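Local coordinates for anopheles Plasmodium-responsive Leucine-rich repeat protein 1B (Anopheles gambiae, PDB 4XGO) that probably acts in the mosquito's response to Plasmodium in association with its partner LRIM1, and is represented here by its leucine-rich repeat domain, at residues 62-68 against 87-93; 97-103 against 120-126; 284-288 against 305-309; 287-292 against 313-317; 322-326 against 337-341. One frame throughout, in Å; residues are numbered along the deposited sequence.

Contact 1: 62-68 against 87-93; sequences LPPHVFQ and PPGIFHN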
# COMPACT_ATOMS: atom_id res chain seq x y z
N LEU A 62 15.51 15.16 6.64
CA LEU A 62 16.84 15.26 6.06
C LEU A 62 17.56 16.46 6.68
O LEU A 62 17.01 17.56 6.67
CB LEU A 62 16.77 15.49 4.56
CG LEU A 62 16.18 14.38 3.69
CD1 LEU A 62 16.10 14.90 2.26
CD2 LEU A 62 16.98 13.10 3.74
N PRO A 63 18.79 16.26 7.18
CA PRO A 63 19.57 17.44 7.60
C PRO A 63 19.85 18.35 6.40
O PRO A 63 20.12 17.86 5.31
CB PRO A 63 20.86 16.84 8.15
CG PRO A 63 20.59 15.38 8.35
CD PRO A 63 19.54 15.01 7.36
N PRO A 64 19.80 19.68 6.58
CA PRO A 64 19.90 20.59 5.42
C PRO A 64 21.19 20.45 4.60
O PRO A 64 21.16 20.66 3.38
CB PRO A 64 19.79 22.00 6.02
CG PRO A 64 19.53 21.83 7.47
CD PRO A 64 19.52 20.39 7.85
N HIS A 65 22.30 20.12 5.26
CA HIS A 65 23.59 20.03 4.57
C HIS A 65 24.07 18.58 4.34
O HIS A 65 25.23 18.34 4.03
CB HIS A 65 24.66 20.84 5.34
CG HIS A 65 24.28 22.27 5.55
ND1 HIS A 65 23.96 23.13 4.52
CD2 HIS A 65 24.18 23.00 6.69
CE1 HIS A 65 23.69 24.33 5.01
NE2 HIS A 65 23.80 24.27 6.32
N VAL A 66 23.16 17.62 4.45
CA VAL A 66 23.55 16.21 4.31
C VAL A 66 24.20 15.89 2.95
O VAL A 66 25.08 15.03 2.89
CB VAL A 66 22.37 15.26 4.59
CG1 VAL A 66 21.32 15.37 3.49
CG2 VAL A 66 22.85 13.82 4.74
N PHE A 67 23.80 16.60 1.89
CA PHE A 67 24.30 16.31 0.54
C PHE A 67 25.52 17.14 0.10
O PHE A 67 26.03 16.96 -1.01
CB PHE A 67 23.17 16.36 -0.51
CG PHE A 67 22.04 15.40 -0.23
CD1 PHE A 67 22.29 14.06 0.07
CD2 PHE A 67 20.71 15.83 -0.25
CE1 PHE A 67 21.26 13.18 0.35
CE2 PHE A 67 19.68 14.96 0.03
CZ PHE A 67 19.94 13.62 0.31
N GLN A 68 26.00 18.02 0.98
CA GLN A 68 27.25 18.73 0.72
C GLN A 68 28.41 17.76 0.49
O GLN A 68 29.32 18.06 -0.27
CB GLN A 68 27.59 19.66 1.87
CG GLN A 68 26.61 20.78 2.04
CD GLN A 68 27.24 21.95 2.75
OE1 GLN A 68 27.82 21.79 3.83
NE2 GLN A 68 27.16 23.13 2.15
N PRO A 87 14.29 20.76 3.79
CA PRO A 87 14.88 21.96 4.41
C PRO A 87 15.53 22.89 3.41
O PRO A 87 15.93 22.44 2.33
CB PRO A 87 15.91 21.37 5.34
CG PRO A 87 16.37 20.16 4.62
CD PRO A 87 15.13 19.57 4.02
N PRO A 88 15.64 24.20 3.74
CA PRO A 88 16.30 25.11 2.80
C PRO A 88 17.75 24.70 2.57
O PRO A 88 18.45 24.35 3.53
CB PRO A 88 16.18 26.50 3.46
CG PRO A 88 15.80 26.23 4.89
CD PRO A 88 15.09 24.90 4.91
N GLY A 89 18.15 24.69 1.31
CA GLY A 89 19.51 24.40 0.92
C GLY A 89 19.78 22.93 0.67
O GLY A 89 20.92 22.53 0.44
N ILE A 90 18.75 22.09 0.73
CA ILE A 90 18.94 20.64 0.60
C ILE A 90 19.71 20.26 -0.68
O ILE A 90 20.58 19.38 -0.63
CB ILE A 90 17.60 19.87 0.73
CG1 ILE A 90 17.84 18.36 0.83
CG2 ILE A 90 16.67 20.21 -0.42
CD1 ILE A 90 18.56 17.94 2.10
N PHE A 91 19.41 20.92 -1.80
CA PHE A 91 20.09 20.63 -3.08
C PHE A 91 21.02 21.75 -3.56
O PHE A 91 21.37 21.82 -4.74
CB PHE A 91 19.07 20.29 -4.17
CG PHE A 91 18.16 19.15 -3.82
CD1 PHE A 91 18.68 17.96 -3.31
CD2 PHE A 91 16.79 19.25 -3.98
CE1 PHE A 91 17.85 16.90 -2.97
CE2 PHE A 91 15.95 18.20 -3.64
CZ PHE A 91 16.49 17.02 -3.14
N HIS A 92 21.46 22.61 -2.64
CA HIS A 92 22.29 23.73 -3.04
C HIS A 92 23.65 23.30 -3.61
O HIS A 92 24.24 24.00 -4.46
CB HIS A 92 22.51 24.66 -1.85
CG HIS A 92 23.44 25.80 -2.15
ND1 HIS A 92 23.10 26.84 -2.99
CD2 HIS A 92 24.70 26.05 -1.72
CE1 HIS A 92 24.11 27.69 -3.05
NE2 HIS A 92 25.09 27.23 -2.29
N ASN A 93 24.16 22.17 -3.12
CA ASN A 93 25.48 21.71 -3.49
C ASN A 93 25.43 20.44 -4.33
O ASN A 93 26.42 19.70 -4.40
CB ASN A 93 26.31 21.49 -2.23
CG ASN A 93 26.52 22.77 -1.44
OD1 ASN A 93 25.95 22.95 -0.36
ND2 ASN A 93 27.29 23.70 -2.00
O HOH W 1 22.24 18.93 1.57
O HOH W 2 23.54 22.13 1.53
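I90 packs its terminal methyl among L62, V66 and F67 and the carbonyl of P63, and this is the densely packed half of the contact between two successive loops on the side of the solenoid away from its parallel strands. With CG1 anti to the backbone N (chi1 -171°), the branched chain reaches across the gap, and I90 CD1 stands 3.9 Å from L62 CB and 3.8 Å from F67 CE2. The F67 ring is used on two sides: V66 CG1 of its own loop covers one face, over the ring centre, while I90 O lies at the edge, 3.6 Å from F67 CD2. The F91 ring joins obliquely, continuing the row of phenylalanines from one repeat to the next. Two rigid prolines close the flank, where P87 CG rests 3.6 Å from P64 CA.

The other half is wet. One water accepts from F67 N and lies within bonding distance of P64 O and I90 O; a second joins G89 O, H65 ND1 and N93 OD1. At the solvent-exposed end Q68 NE2 donates to N93 OD1 at 2.8 Å; the acceptor lies in the glutamine's amide plane, while the donor stands well above the carbonyl plane of N93. Apolar burial thus probably supplies most of the adhesion, while waters serve the facing backbone groups and the amide pair adds one side-chain bond.

Contact 2: 97-103 against 120-126; sequences LTMMSMS and ALQNLQL. Unlike the reference sequence in segment 97-103: M100 (reference Leu).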
# COMPACT_ATOMS: atom_id res chain seq x y z
N LEU A 97 22.51 16.96 -10.31
CA LEU A 97 21.32 16.11 -10.14
C LEU A 97 20.48 16.12 -11.40
O LEU A 97 20.07 17.19 -11.85
CB LEU A 97 20.50 16.62 -8.97
CG LEU A 97 19.40 15.73 -8.42
CD1 LEU A 97 19.93 14.44 -7.81
CD2 LEU A 97 18.62 16.53 -7.40
N THR A 98 20.20 14.94 -11.93
CA THR A 98 19.35 14.79 -13.12
C THR A 98 18.02 14.08 -12.86
O THR A 98 17.08 14.27 -13.63
CB THR A 98 20.07 14.08 -14.28
OG1 THR A 98 20.26 12.68 -13.96
CG2 THR A 98 21.41 14.75 -14.53
N MET A 99 17.98 13.25 -11.82
CA MET A 99 16.78 12.51 -11.44
C MET A 99 16.62 12.54 -9.93
O MET A 99 17.56 12.22 -9.18
CB MET A 99 16.84 11.05 -11.88
CG MET A 99 15.73 10.20 -11.27
SD MET A 99 15.66 8.57 -12.00
CE MET A 99 15.04 8.93 -13.64
N MET A 100 15.43 12.92 -9.49
CA MET A 100 15.13 12.96 -8.08
C MET A 100 13.76 12.36 -7.89
O MET A 100 12.78 12.85 -8.47
CB MET A 100 15.19 14.40 -7.56
CG MET A 100 15.48 14.52 -6.08
SD MET A 100 14.09 14.05 -5.05
CE MET A 100 12.98 15.44 -5.21
N SER A 101 13.69 11.28 -7.12
CA SER A 101 12.44 10.63 -6.86
C SER A 101 12.13 10.66 -5.37
O SER A 101 12.94 10.24 -4.55
CB SER A 101 12.49 9.20 -7.39
OG SER A 101 11.21 8.67 -7.51
N MET A 102 10.93 11.13 -5.05
CA MET A 102 10.46 11.18 -3.68
C MET A 102 8.95 10.89 -3.61
O MET A 102 8.19 11.51 -2.87
CB MET A 102 10.79 12.56 -3.14
CG MET A 102 10.99 12.62 -1.66
SD MET A 102 11.71 14.25 -1.27
CE MET A 102 13.47 13.97 -1.29
N SER A 103 8.53 9.90 -4.39
CA SER A 103 7.14 9.49 -4.34
C SER A 103 6.83 8.85 -2.99
O SER A 103 7.73 8.39 -2.29
CB SER A 103 6.80 8.53 -5.48
OG SER A 103 7.35 7.24 -5.25
N ALA A 120 20.24 20.94 -14.20
CA ALA A 120 20.21 19.80 -15.12
C ALA A 120 19.13 18.80 -14.74
O ALA A 120 19.12 17.69 -15.29
CB ALA A 120 21.55 19.09 -15.13
N LEU A 121 18.26 19.16 -13.80
CA LEU A 121 17.24 18.22 -13.33
C LEU A 121 16.23 17.93 -14.44
O LEU A 121 15.51 18.82 -14.89
CB LEU A 121 16.54 18.78 -12.08
CG LEU A 121 15.42 17.90 -11.45
CD1 LEU A 121 15.98 16.59 -10.95
CD2 LEU A 121 14.71 18.63 -10.32
N GLN A 122 16.16 16.67 -14.89
CA GLN A 122 15.28 16.33 -15.99
C GLN A 122 14.10 15.47 -15.60
O GLN A 122 13.07 15.52 -16.26
CB GLN A 122 16.04 15.59 -17.09
CG GLN A 122 17.04 16.44 -17.83
CD GLN A 122 17.43 15.84 -19.17
OE1 GLN A 122 16.74 14.95 -19.70
NE2 GLN A 122 18.54 16.30 -19.71
N ASN A 123 14.27 14.65 -14.56
CA ASN A 123 13.26 13.67 -14.18
C ASN A 123 12.90 13.86 -12.71
O ASN A 123 13.76 13.73 -11.85
CB ASN A 123 13.77 12.25 -14.46
CG ASN A 123 14.13 12.05 -15.92
OD1 ASN A 123 13.25 11.90 -16.78
ND2 ASN A 123 15.42 12.02 -16.22
N LEU A 124 11.64 14.18 -12.46
CA LEU A 124 11.19 14.52 -11.13
C LEU A 124 9.92 13.72 -10.81
O LEU A 124 8.91 13.82 -11.54
CB LEU A 124 10.93 16.01 -11.03
CG LEU A 124 10.41 16.54 -9.70
CD1 LEU A 124 11.34 16.21 -8.55
CD2 LEU A 124 10.20 18.05 -9.80
N GLN A 125 10.00 12.93 -9.75
CA GLN A 125 8.91 12.05 -9.33
C GLN A 125 8.49 12.43 -7.93
O GLN A 125 9.28 12.26 -6.98
CB GLN A 125 9.38 10.61 -9.35
CG GLN A 125 9.85 10.12 -10.71
CD GLN A 125 8.72 10.07 -11.70
OE1 GLN A 125 7.68 9.46 -11.43
NE2 GLN A 125 8.91 10.72 -12.86
N LEU A 126 7.28 12.96 -7.80
CA LEU A 126 6.72 13.42 -6.54
C LEU A 126 5.31 12.88 -6.32
O LEU A 126 4.55 13.45 -5.51
CB LEU A 126 6.68 14.95 -6.53
CG LEU A 126 8.05 15.65 -6.50
CD1 LEU A 126 7.93 17.14 -6.67
CD2 LEU A 126 8.79 15.31 -5.22
O HOH W 3 18.27 11.10 -14.98
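M100 and L124 lie side by side and point the same way, into the core of the solenoid, from two parallel strands in exact register. Bends at chi2 and chi3 fold the M100 chain so that its CE methyl lies 3.8 Å from L124 CD1, and L126 CD2 approaches the same methyl obliquely. L121 fills the other end, its CD1 lying 4.1 Å from M100 CB. The unbranched thioether chain has more torsions to adjust than leucine, the residue of the reference sequence here, and bends to lie along its leucine neighbours.

On the opposite face M99 crosses N123 obliquely, and a turn at chi3 (-70°) brings M99 CE to 3.6 Å from N123 CB in the conformer described. Beside them the small S101 lets Q125 come close, the hydroxyl OG lying 3.2 Å from Q125 CB while it bonds D79 of the preceding repeat.

Between the two faces runs the parallel backbone ladder. T98 O is gripped twice, by Q122 N and by N123 N; M100 N then donates to N123 O, Q125 N to M100 O, and M102 N to Q125 O at 2.8 Å. Spacing of L97, M100 and M102, echoed by L121, L124 and L126, follows the LxxLxL pattern of leucine-rich repeats, with methionine at two of the leucine positions in 97-103; N129 donates from its side chain to both M102 O and L126 O. Strand 75-77 bonds the other edge of 99-101, and strand 144-146 follows beyond 123-125, so this pair is one step of the long parallel array.

Contact 3: 284-288 against 305-309; sequences IVTFK and WDCNS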
# COMPACT_ATOMS: atom_id res chain seq x y z
N ILE A 284 -27.52 10.26 -26.13
CA ILE A 284 -27.50 10.62 -27.55
C ILE A 284 -28.71 9.99 -28.26
O ILE A 284 -29.05 8.84 -28.03
CB ILE A 284 -26.19 10.19 -28.21
CG1 ILE A 284 -25.04 10.94 -27.57
CG2 ILE A 284 -26.21 10.49 -29.71
CD1 ILE A 284 -23.69 10.29 -27.81
N VAL A 285 -29.36 10.78 -29.11
CA VAL A 285 -30.57 10.32 -29.82
C VAL A 285 -30.27 10.07 -31.30
O VAL A 285 -30.68 9.04 -31.88
CB VAL A 285 -31.70 11.37 -29.66
CG1 VAL A 285 -32.92 11.03 -30.51
CG2 VAL A 285 -32.07 11.51 -28.19
N THR A 286 -29.61 11.04 -31.93
CA THR A 286 -29.16 10.89 -33.30
C THR A 286 -27.68 11.23 -33.37
O THR A 286 -27.19 12.05 -32.61
CB THR A 286 -29.97 11.77 -34.29
OG1 THR A 286 -29.71 13.16 -34.05
CG2 THR A 286 -31.45 11.52 -34.14
N PHE A 287 -26.99 10.61 -34.30
CA PHE A 287 -25.58 10.83 -34.52
C PHE A 287 -25.26 10.32 -35.92
O PHE A 287 -25.87 9.35 -36.38
CB PHE A 287 -24.76 10.07 -33.48
CG PHE A 287 -23.28 10.22 -33.65
CD1 PHE A 287 -22.67 11.44 -33.43
CD2 PHE A 287 -22.51 9.14 -34.06
CE1 PHE A 287 -21.29 11.58 -33.59
CE2 PHE A 287 -21.14 9.28 -34.25
CZ PHE A 287 -20.53 10.49 -34.00
N LYS A 288 -24.32 10.96 -36.61
CA LYS A 288 -23.99 10.61 -37.98
C LYS A 288 -22.51 10.33 -38.14
O LYS A 288 -21.68 10.98 -37.51
CB LYS A 288 -24.38 11.74 -38.92
CG LYS A 288 -25.86 12.04 -38.95
CD LYS A 288 -26.17 13.23 -39.84
CE LYS A 288 -27.65 13.30 -40.15
NZ LYS A 288 -28.03 14.62 -40.73
N TRP A 305 -31.21 6.10 -28.41
CA TRP A 305 -31.16 6.13 -29.88
C TRP A 305 -32.52 6.16 -30.56
O TRP A 305 -33.43 5.42 -30.20
CB TRP A 305 -30.44 4.89 -30.45
CG TRP A 305 -29.02 4.85 -30.09
CD1 TRP A 305 -28.41 3.98 -29.23
CD2 TRP A 305 -28.01 5.74 -30.55
NE1 TRP A 305 -27.07 4.28 -29.14
CE2 TRP A 305 -26.80 5.36 -29.94
CE3 TRP A 305 -28.01 6.83 -31.42
CZ2 TRP A 305 -25.61 6.04 -30.15
CZ3 TRP A 305 -26.82 7.51 -31.63
CH2 TRP A 305 -25.64 7.10 -31.03
N ASP A 306 -32.60 7.00 -31.58
CA ASP A 306 -33.65 6.90 -32.60
C ASP A 306 -33.25 5.77 -33.56
O ASP A 306 -32.10 5.70 -34.02
CB ASP A 306 -33.72 8.26 -33.30
CG ASP A 306 -34.54 8.24 -34.54
OD1 ASP A 306 -35.78 8.35 -34.41
OD2 ASP A 306 -33.95 8.18 -35.63
N CYS A 307 -34.17 4.84 -33.82
CA CYS A 307 -33.83 3.65 -34.62
C CYS A 307 -33.35 4.01 -36.02
O CYS A 307 -32.41 3.41 -36.52
CB CYS A 307 -35.02 2.68 -34.71
SG CYS A 307 -35.43 1.84 -33.17
N ASN A 308 -33.99 4.97 -36.66
CA ASN A 308 -33.61 5.36 -38.02
C ASN A 308 -32.17 5.88 -38.07
O ASN A 308 -31.40 5.52 -38.96
CB ASN A 308 -34.60 6.38 -38.59
CG ASN A 308 -35.94 5.76 -38.93
OD1 ASN A 308 -36.01 4.59 -39.31
ND2 ASN A 308 -37.02 6.53 -38.77
N SER A 309 -31.78 6.68 -37.08
CA SER A 309 -30.41 7.19 -37.01
C SER A 309 -29.41 6.07 -36.73
O SER A 309 -28.35 5.99 -37.36
CB SER A 309 -30.30 8.24 -35.90
OG SER A 309 -29.05 8.89 -35.95
O HOH W 4 -26.91 7.89 -38.37
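W305 and S309 meet I284, V285 and F287 where the last repeats give way to the C-terminal cap: a loop is sewn to a short, weakly bonded strand and to the first turn of helix 307-316. The indole supplies the apolar part. It has I284 O over one face, offset toward the rim, and F287 CB at its edge in plane, 3.8 Å from W305 CZ3. I284 runs alongside, with CG2 at 3.6 Å from W305 CZ3. A large flat ring suits this joint because it presents a broad apolar surface to the loop while its own NE1 is satisfied by L300 O.

Two bonds pin the loop. D306 N gives a nearly straight bond (178°) to V285 O at 2.8 Å, meeting a lone pair in the carbonyl plane. F287 N donates to S309 OG at 3.2 Å; the hydroxyl stands anti to the backbone N of S309 (chi1 -171°), which directs it at the loop. A water then links F287 O to S309 O.

D306 also acts as N-cap, its OD2 accepting from S309 N at 3.0 Å, and the next residue, C307, is joined to C341 by a disulfide. The tryptophan, N-cap and cysteine in succession recall the cysteine-rich caps of extracellular repeat proteins. Loop and helix start are therefore held by one backbone bond and one bond to a serine hydroxyl, beside a buried indole, consistent with sealing the end of the hydrophobic core.

Contact 4: 287-292 against 313-317; sequences FKLSTS and LFRNV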
# COMPACT_ATOMS: atom_id res chain seq x y z
N PHE A 287 -26.99 10.61 -34.30
CA PHE A 287 -25.58 10.83 -34.52
C PHE A 287 -25.26 10.32 -35.92
O PHE A 287 -25.87 9.35 -36.38
CB PHE A 287 -24.76 10.07 -33.48
CG PHE A 287 -23.28 10.22 -33.65
CD1 PHE A 287 -22.67 11.44 -33.43
CD2 PHE A 287 -22.51 9.14 -34.06
CE1 PHE A 287 -21.29 11.58 -33.59
CE2 PHE A 287 -21.14 9.28 -34.25
CZ PHE A 287 -20.53 10.49 -34.00
N LYS A 288 -24.32 10.96 -36.61
CA LYS A 288 -23.99 10.61 -37.98
C LYS A 288 -22.51 10.33 -38.14
O LYS A 288 -21.68 10.98 -37.51
CB LYS A 288 -24.38 11.74 -38.92
CG LYS A 288 -25.86 12.04 -38.95
CD LYS A 288 -26.17 13.23 -39.84
CE LYS A 288 -27.65 13.30 -40.15
NZ LYS A 288 -28.03 14.62 -40.73
N LEU A 289 -22.19 9.37 -39.00
CA LEU A 289 -20.83 9.16 -39.48
C LEU A 289 -20.89 8.94 -40.99
O LEU A 289 -21.92 8.53 -41.53
CB LEU A 289 -20.20 7.94 -38.81
CG LEU A 289 -19.86 7.98 -37.31
CD1 LEU A 289 -19.33 6.62 -36.88
CD2 LEU A 289 -18.85 9.08 -36.99
N SER A 290 -19.79 9.22 -41.67
CA SER A 290 -19.66 8.88 -43.10
C SER A 290 -19.31 7.40 -43.23
O SER A 290 -19.29 6.67 -42.24
CB SER A 290 -18.58 9.74 -43.75
OG SER A 290 -17.30 9.23 -43.42
N THR A 291 -19.01 6.94 -44.44
CA THR A 291 -18.78 5.52 -44.69
C THR A 291 -17.28 5.15 -44.68
O THR A 291 -16.82 4.41 -45.56
CB THR A 291 -19.39 5.10 -46.04
OG1 THR A 291 -18.81 5.89 -47.08
CG2 THR A 291 -20.89 5.30 -46.04
N SER A 292 -16.54 5.64 -43.69
CA SER A 292 -15.09 5.43 -43.62
C SER A 292 -14.74 4.04 -43.08
O SER A 292 -15.34 3.57 -42.11
CB SER A 292 -14.44 6.51 -42.75
OG SER A 292 -13.02 6.48 -42.85
N LEU A 313 -26.51 4.54 -39.10
CA LEU A 313 -25.14 4.41 -38.60
C LEU A 313 -24.52 3.05 -38.96
O LEU A 313 -23.35 2.99 -39.35
CB LEU A 313 -25.12 4.60 -37.08
CG LEU A 313 -23.93 5.28 -36.42
CD1 LEU A 313 -23.68 6.66 -37.02
CD2 LEU A 313 -24.19 5.40 -34.93
N PHE A 314 -25.30 1.97 -38.83
CA PHE A 314 -24.79 0.63 -39.17
C PHE A 314 -24.57 0.49 -40.68
O PHE A 314 -23.63 -0.18 -41.10
CB PHE A 314 -25.75 -0.49 -38.72
CG PHE A 314 -26.00 -0.54 -37.24
CD1 PHE A 314 -24.97 -0.35 -36.32
CD2 PHE A 314 -27.27 -0.80 -36.76
CE1 PHE A 314 -25.22 -0.41 -34.96
CE2 PHE A 314 -27.53 -0.87 -35.40
CZ PHE A 314 -26.50 -0.67 -34.50
N ARG A 315 -25.44 1.10 -41.48
CA ARG A 315 -25.27 1.08 -42.94
C ARG A 315 -23.95 1.72 -43.39
O ARG A 315 -23.42 1.37 -44.43
CB ARG A 315 -26.47 1.75 -43.64
CG ARG A 315 -27.74 0.90 -43.60
CD ARG A 315 -28.85 1.50 -44.46
NE ARG A 315 -29.38 2.74 -43.91
N ASN A 316 -23.43 2.66 -42.59
CA ASN A 316 -22.16 3.33 -42.92
C ASN A 316 -20.92 2.75 -42.24
O ASN A 316 -19.82 2.84 -42.78
CB ASN A 316 -22.27 4.83 -42.62
CG ASN A 316 -23.29 5.53 -43.50
OD1 ASN A 316 -24.09 4.89 -44.18
ND2 ASN A 316 -23.25 6.86 -43.51
N VAL A 317 -21.08 2.17 -41.06
CA VAL A 317 -19.98 1.55 -40.32
C VAL A 317 -19.87 0.05 -40.65
O VAL A 317 -20.88 -0.60 -40.90
CB VAL A 317 -20.17 1.75 -38.80
CG1 VAL A 317 -19.12 0.99 -38.00
CG2 VAL A 317 -20.14 3.23 -38.46
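The carboxamide of N316 is covered on one face by T291, whose CG2 methyl stands directly above the group at 3.5 Å from N316 CG. At the amide's edge ND2 donates to L289 O at 2.9 Å, with the acceptor close to the amide plane. Methyl above and bond in plane together help to fix the rotation of the group. Asparagine suits the place: it is short enough to stay close to the helix, yet can reach a backbone carbonyl of the loop that passes it. At the second flat group, L313 CD1 lies 4.0 Å from F287 CD2, oblique to the ring.

That same methyl does further work, for L313 CD1 also lies 3.5 Å from F287 O and packs against L289. L289, with CG anti to its carbonyl carbon (chi1 -69°), spreads between L313 of the helix and V317 just beyond its end, and places CD1 at 3.8 Å from V317 CG2. T291 CA adds a weaker contact with N316 O.

The loop thus lies along the last turn of helix 307-316, with F271 and L295 flanking L289 and with H266 and L279 beside F287. S290 OG bonds the D272 carboxylate and S292 OG the D272 carbonyl, tying this loop back toward the preceding repeat, before strand 297-299 closes the parallel array.

Contact 5: 322-326 against 337-341; sequences VHDAD and HGLCC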
# COMPACT_ATOMS: atom_id res chain seq x y z
N VAL A 322 -18.65 -2.09 -34.16
CA VAL A 322 -19.41 -1.93 -32.91
C VAL A 322 -19.04 -3.05 -31.95
O VAL A 322 -19.28 -4.22 -32.23
CB VAL A 322 -20.95 -1.84 -33.14
CG1 VAL A 322 -21.54 -3.14 -33.68
CG2 VAL A 322 -21.65 -1.44 -31.84
N HIS A 323 -18.44 -2.70 -30.82
CA HIS A 323 -17.97 -3.69 -29.85
C HIS A 323 -18.76 -3.67 -28.54
O HIS A 323 -18.30 -4.25 -27.55
CB HIS A 323 -16.49 -3.50 -29.55
CG HIS A 323 -15.59 -4.05 -30.61
ND1 HIS A 323 -14.51 -4.87 -30.33
CD2 HIS A 323 -15.60 -3.90 -31.96
CE1 HIS A 323 -13.91 -5.20 -31.46
NE2 HIS A 323 -14.55 -4.63 -32.46
N ASP A 324 -19.92 -3.01 -28.53
CA ASP A 324 -20.75 -3.08 -27.34
C ASP A 324 -22.22 -3.26 -27.65
O ASP A 324 -22.64 -3.20 -28.81
CB ASP A 324 -20.49 -1.90 -26.40
CG ASP A 324 -21.07 -0.58 -26.88
OD1 ASP A 324 -21.44 -0.42 -28.07
OD2 ASP A 324 -21.12 0.33 -26.02
N ALA A 325 -22.97 -3.55 -26.60
CA ALA A 325 -24.40 -3.81 -26.72
C ALA A 325 -25.11 -3.45 -25.45
O ALA A 325 -24.51 -3.42 -24.38
CB ALA A 325 -24.63 -5.30 -26.99
N ASP A 326 -26.41 -3.22 -25.58
CA ASP A 326 -27.30 -3.08 -24.44
C ASP A 326 -27.83 -4.47 -24.11
O ASP A 326 -27.82 -5.35 -24.98
CB ASP A 326 -28.46 -2.15 -24.78
CG ASP A 326 -28.04 -0.70 -24.94
OD1 ASP A 326 -27.41 -0.17 -23.99
OD2 ASP A 326 -28.34 -0.11 -26.00
N HIS A 337 -29.57 -4.66 -33.71
CA HIS A 337 -28.17 -5.10 -33.66
C HIS A 337 -27.56 -4.97 -32.26
O HIS A 337 -26.43 -4.49 -32.10
CB HIS A 337 -27.32 -4.36 -34.70
CG HIS A 337 -27.71 -4.69 -36.11
ND1 HIS A 337 -28.49 -3.85 -36.88
CD2 HIS A 337 -27.43 -5.76 -36.89
CE1 HIS A 337 -28.68 -4.40 -38.07
NE2 HIS A 337 -28.04 -5.55 -38.10
N GLY A 338 -28.32 -5.39 -31.26
CA GLY A 338 -27.84 -5.40 -29.90
C GLY A 338 -27.90 -4.07 -29.15
O GLY A 338 -27.46 -4.01 -28.00
N LEU A 339 -28.44 -3.03 -29.77
CA LEU A 339 -28.50 -1.69 -29.16
C LEU A 339 -29.93 -1.17 -29.09
O LEU A 339 -30.69 -1.31 -30.05
CB LEU A 339 -27.64 -0.72 -29.97
CG LEU A 339 -26.13 -0.98 -29.86
CD1 LEU A 339 -25.41 -0.42 -31.08
CD2 LEU A 339 -25.55 -0.40 -28.58
N CYS A 340 -30.31 -0.55 -27.97
CA CYS A 340 -31.69 -0.11 -27.78
C CYS A 340 -32.02 1.10 -28.63
O CYS A 340 -31.22 2.04 -28.73
CB CYS A 340 -31.96 0.27 -26.33
SG CYS A 340 -31.77 -1.13 -25.23
N CYS A 341 -33.20 1.10 -29.24
CA CYS A 341 -33.66 2.27 -29.94
C CYS A 341 -35.17 2.32 -30.00
O CYS A 341 -35.85 1.29 -29.88
CB CYS A 341 -33.06 2.32 -31.36
SG CYS A 341 -33.69 1.03 -32.48
O HOH W 5 -24.14 -5.24 -30.46
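D326 is the chief polar link between the loop 322-326 and the strand that begins at L339, and both its backbone and its side chain are engaged. D326 N donates to G338 O at 2.8 Å. The carboxylate answers in the other direction: OD2 accepts from C340 N at 2.8 Å in an almost straight bond (177°), met on the anti side and slightly out of the carboxylate plane. With CG anti to the carbonyl carbon (chi1 -70°) the side chain turns to the strand, while OD1 accepts from H302 N and is also bonded by a glycerol, probably from the crystallisation liquor.

D324 is satisfied in a similar manner by the last repeat, through L300 N and S301 OG. Its carbonyl reaches the strand side through a water, which donates to D324 O at 3.0 Å and to H337 O at 2.9 Å.

Apolar contacts are fewer. V322 and L339 slide past each other in opposite directions, CG2 of V322 being 4.0 Å from CD1 of L339, which also packs on L310 and F314 of helix 307-316. G338, with positive phi, leaves room for A325, whose CB lies 3.3 Å from G338 O. D326 CB touches C340 SG at 3.5 Å, beside the disulfide from C340 to C329. The direct link between the two segments is thus chiefly polar, while L339 anchors the strand in the apolar interior and a disulfide lies alongside.

How the contacts relate
Contacts 1 and 2 belong to the repeating solenoid, and contacts 3, 4 and 5 cluster at its C-terminal end, the centres of contacts 1 and 3 about 63 Å apart. All five are partly buried. Contact 2 has the largest buried share (7 of 14 touching residues) and the regular backbone ladder; contacts 1, 3 and 4 include two or three exposed residues each, and contact 5 alone has none. Contact 1 relies on apolar filling and water, and its F91 packs on M100 of contact 2. Contacts 3 and 4 share F287 and K288 and use the capped start and the last turn of helix 307-316. Contact 5 joins contact 3 by the C307-C341 disulfide, and contact 4 through F314.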